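Local coordinates for sensor-type histidine kinase prrB (Mycobacterium tuberculosis, PDB 1YSR), which is a sensor histidine kinase that uses ATP to phosphorylate its own histidine and signals to PrrA, its C-terminal domain here binding the ATP, at the interface of chains A and B. Numbering follows the deposited sequence. Chains: chain A/B, Sensor-type histidine kinase prrB.

The interface of chains A and B. Residues chain A 7-9, 39, 41, 149; chain B 45-46, 48-49, 52, 118, 122.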
ATOM      1  N   PRO A   7      -6.136   5.996  -0.203  1.00 32.29           N
ATOM      2  CA  PRO A   7      -6.856   4.762   0.075  1.00 32.30           C
ATOM      3  C   PRO A   7      -5.852   3.643   0.269  1.00 31.78           C
ATOM      4  O   PRO A   7      -4.908   3.538  -0.499  1.00 31.48           O
ATOM      5  CB  PRO A   7      -7.676   4.546  -1.228  1.00 32.92           C
ATOM      6  CG  PRO A   7      -7.920   5.946  -1.734  1.00 33.29           C
ATOM      7  CD  PRO A   7      -6.514   6.529  -1.534  1.00 33.20           C
ATOM      8  N   VAL A   8      -6.033   2.837   1.306  1.00 31.17           N
ATOM      9  CA  VAL A   8      -5.182   1.681   1.566  1.00 29.34           C
ATOM     10  C   VAL A   8      -6.046   0.478   1.842  1.00 27.64           C
ATOM     11  O   VAL A   8      -6.830   0.483   2.744  1.00 28.17           O
ATOM     12  CB  VAL A   8      -4.285   1.890   2.813  1.00 28.79           C
ATOM     13  CG1 VAL A   8      -3.342   0.737   2.887  1.00 33.37           C
ATOM     14  CG2 VAL A   8      -3.452   3.169   2.691  1.00 27.97           C
ATOM     15  N   ASP A   9      -5.877  -0.581   1.055  1.00 29.46           N
ATOM     16  CA  ASP A   9      -6.554  -1.847   1.360  1.00 28.93           C
ATOM     17  C   ASP A   9      -5.727  -2.552   2.410  1.00 28.20           C
ATOM     18  O   ASP A   9      -4.695  -3.114   2.081  1.00 28.10           O
ATOM     19  CB  ASP A   9      -6.643  -2.708   0.092  1.00 27.74           C
ATOM     20  CG  ASP A   9      -7.327  -4.062   0.341  1.00 30.06           C
ATOM     21  OD1 ASP A   9      -7.367  -4.560   1.496  1.00 36.66           O
ATOM     22  OD2 ASP A   9      -7.749  -4.670  -0.661  1.00 35.75           O
ATOM     23  N   ILE A  39     -10.873  -1.100   3.628  1.00 34.20           N
ATOM     24  CA  ILE A  39     -10.149   0.048   3.080  1.00 32.71           C
ATOM     25  C   ILE A  39     -10.149   1.176   4.102  1.00 33.05           C
ATOM     26  O   ILE A  39     -11.235   1.510   4.631  1.00 32.58           O
ATOM     27  CB  ILE A  39     -10.790   0.585   1.761  1.00 32.84           C
ATOM     28  CG1 ILE A  39     -11.154  -0.580   0.792  1.00 32.10           C
ATOM     29  CG2 ILE A  39      -9.842   1.587   1.093  1.00 33.80           C
ATOM     30  CD1 ILE A  39      -9.929  -1.363   0.322  1.00 31.76           C
ATOM     31  N   VAL A  41      -8.116   5.272   4.850  1.00 30.66           N
ATOM     32  CA  VAL A  41      -7.292   6.267   4.244  1.00 32.13           C
ATOM     33  C   VAL A  41      -6.109   6.425   5.174  1.00 31.52           C
ATOM     34  O   VAL A  41      -6.278   6.542   6.405  1.00 31.34           O
ATOM     35  CB  VAL A  41      -8.085   7.588   4.071  1.00 34.21           C
ATOM     36  CG1 VAL A  41      -7.160   8.750   3.732  1.00 34.90           C
ATOM     37  CG2 VAL A  41      -9.148   7.377   2.931  1.00 33.59           C
ATOM     38  N   PRO A 149     -12.676   5.734   7.323  1.00 39.24           N
ATOM     39  CA  PRO A 149     -12.794   6.934   6.489  1.00 40.40           C
ATOM     40  C   PRO A 149     -14.199   7.506   6.276  1.00 42.57           C
ATOM     41  O   PRO A 149     -14.325   8.604   5.682  1.00 44.05           O
ATOM     42  CB  PRO A 149     -12.207   6.459   5.150  1.00 40.58           C
ATOM     43  CG  PRO A 149     -12.645   5.009   5.082  1.00 39.41           C
ATOM     44  CD  PRO A 149     -12.631   4.492   6.501  1.00 38.10           C
TER
ATOM     45  N   ALA B  45      -8.446  -0.069  -4.488  1.00 30.48           N
ATOM     46  CA  ALA B  45      -8.703   0.414  -3.108  1.00 30.16           C
ATOM     47  C   ALA B  45      -9.637   1.610  -3.123  1.00 28.30           C
ATOM     48  O   ALA B  45     -10.613   1.674  -2.352  1.00 27.86           O
ATOM     49  CB  ALA B  45      -7.392   0.767  -2.371  1.00 29.57           C
ATOM     50  N   GLY B  46      -9.347   2.525  -4.049  1.00 28.78           N
ATOM     51  CA  GLY B  46     -10.101   3.766  -4.209  1.00 29.78           C
ATOM     52  C   GLY B  46     -11.528   3.502  -4.626  1.00 29.18           C
ATOM     53  O   GLY B  46     -12.460   4.035  -4.062  1.00 30.03           O
ATOM     54  N   ARG B  48     -13.204   0.643  -4.219  1.00 30.08           N
ATOM     55  CA  ARG B  48     -13.873   0.029  -3.079  1.00 29.50           C
ATOM     56  C   ARG B  48     -14.190   1.048  -1.998  1.00 30.74           C
ATOM     57  O   ARG B  48     -15.236   1.003  -1.361  1.00 29.62           O
ATOM     58  CB  ARG B  48     -13.034  -1.140  -2.523  1.00 30.70           C
ATOM     59  CG  ARG B  48     -13.590  -1.803  -1.288  1.00 30.22           C
ATOM     60  CD  ARG B  48     -14.934  -2.517  -1.547  1.00 29.21           C
ATOM     61  NE  ARG B  48     -15.409  -2.865  -0.196  1.00 34.68           N
ATOM     62  CZ  ARG B  48     -15.234  -4.045   0.391  1.00 35.41           C
ATOM     63  NH1 ARG B  48     -15.628  -4.211   1.648  1.00 40.53           N
ATOM     64  NH2 ARG B  48     -14.718  -5.059  -0.284  1.00 35.53           N
ATOM     65  N   LEU B  49     -13.264   1.963  -1.761  1.00 30.60           N
ATOM     66  CA  LEU B  49     -13.524   3.005  -0.778  1.00 31.33           C
ATOM     67  C   LEU B  49     -14.785   3.773  -1.129  1.00 31.90           C
ATOM     68  O   LEU B  49     -15.643   4.041  -0.257  1.00 32.51           O
ATOM     69  CB  LEU B  49     -12.341   3.975  -0.783  1.00 31.43           C
ATOM     70  CG  LEU B  49     -12.466   5.147   0.208  1.00 31.41           C
ATOM     71  CD1 LEU B  49     -12.767   4.699   1.683  1.00 34.87           C
ATOM     72  CD2 LEU B  49     -11.250   6.068   0.130  1.00 32.58           C
ATOM     73  N   ASP B  52     -17.750   1.732  -0.395  1.00 34.66           N
ATOM     74  CA  ASP B  52     -17.902   1.621   1.053  1.00 36.64           C
ATOM     75  C   ASP B  52     -18.454   2.922   1.578  1.00 35.08           C
ATOM     76  O   ASP B  52     -19.347   2.956   2.422  1.00 36.06           O
ATOM     77  CB  ASP B  52     -16.564   1.412   1.771  1.00 37.19           C
ATOM     78  CG  ASP B  52     -15.961   0.093   1.535  1.00 39.14           C
ATOM     79  OD1 ASP B  52     -16.667  -0.829   1.084  1.00 34.41           O
ATOM     80  OD2 ASP B  52     -14.726  -0.013   1.817  1.00 35.22           O
ATOM     81  N   LEU B 118     -15.246  11.671  -0.790  1.00 36.48           N
ATOM     82  CA  LEU B 118     -14.343  10.563  -1.161  1.00 37.16           C
ATOM     83  C   LEU B 118     -14.774   9.947  -2.486  1.00 36.70           C
ATOM     84  O   LEU B 118     -13.922   9.571  -3.287  1.00 36.62           O
ATOM     85  CB  LEU B 118     -14.353   9.450  -0.114  1.00 37.13           C
ATOM     86  CG  LEU B 118     -13.586   9.705   1.183  1.00 39.45           C
ATOM     87  CD1 LEU B 118     -13.797   8.543   2.167  1.00 38.63           C
ATOM     88  CD2 LEU B 118     -12.087   9.990   0.907  1.00 44.81           C
ATOM     89  N   GLN B 122     -12.627   9.919  -5.916  1.00 34.30           N
ATOM     90  CA  GLN B 122     -12.198   8.699  -6.646  1.00 35.46           C
ATOM     91  C   GLN B 122     -12.756   8.676  -8.080  1.00 35.90           C
ATOM     92  O   GLN B 122     -12.066   8.287  -9.043  1.00 37.40           O
ATOM     93  CB  GLN B 122     -12.500   7.442  -5.849  1.00 34.78           C
ATOM     94  CG  GLN B 122     -11.772   7.407  -4.510  1.00 36.16           C
ATOM     95  CD  GLN B 122     -10.256   7.376  -4.701  1.00 37.60           C
ATOM     96  OE1 GLN B 122      -9.764   6.653  -5.584  1.00 41.02           O
ATOM     97  NE2 GLN B 122      -9.522   8.181  -3.923  1.00 39.92           N
TER
HETATM   98  O   HOH W   1     -14.002   1.723   3.892  1.00 37.39           O
HETATM   99  O   HOH W   2     -13.772  -1.793   3.448  1.00 43.08           O
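Two strands of chain A, 6-9 and 39-42, together with A:Pro149, next to the C-terminus, lie against helices 44-60 and 117-125 of chain B, joining two copies of the ATP-binding domain of the histidine kinase, a member of the GHKL family. The two copies are not related by an exact two-fold, and the pairing may be one of crystal packing. B:Leu49 stands at the middle of the apolar patch. Its CG is anti to the backbone N (chi1 180°), so the branched tip leaves the helix and parts its methyls: CD2 meets A:Val41 CG2 at 3.7 Å and also faces the ring of A:Pro7, while CD1 presses on A:Pro149 CG at 3.4 Å, a tight contact, the two side chains running antiparallel, alongside one another. Rigid proline rings and beta-branched side chains suit such packing, having few torsions to freeze. B:Leu118 CD1 adds a methyl 4.0 Å from A:Pro149 CB. On the same helix, B:Gln122 meets the ring of A:Pro7 tip to tip, its amide nitrogen B:Gln122 NE2 being 3.5 Å from A:Pro7 CG. A:Pro7 CB rests over the helix backbone, 3.9 Å from B:Gly46 CA, and beside the small methyl of B:Ala45. On the other flank A:Ile39 crosses B:Arg48 obliquely, A:Ile39 CG1 lying 3.4 Å from B:Arg48 CG, so the aliphatic stem does the packing. The stem bends at chi2 (65°), and the guanidinium NE forms a salt bridge with B:Asp52 OD1, which lies in the guanidinium plane of B:Arg48 and accepts through its syn lone pair, nearly straight (174° at H); this should fix the carboxylate's rotation and favour its charged form. The other oxygen, OD2, joins the chains through two waters: water 1 leads to A:Ile39 O, and water 2, 2.6 Å from B:Asp52 OD2, is 3.0 Å from A:Ile39 N.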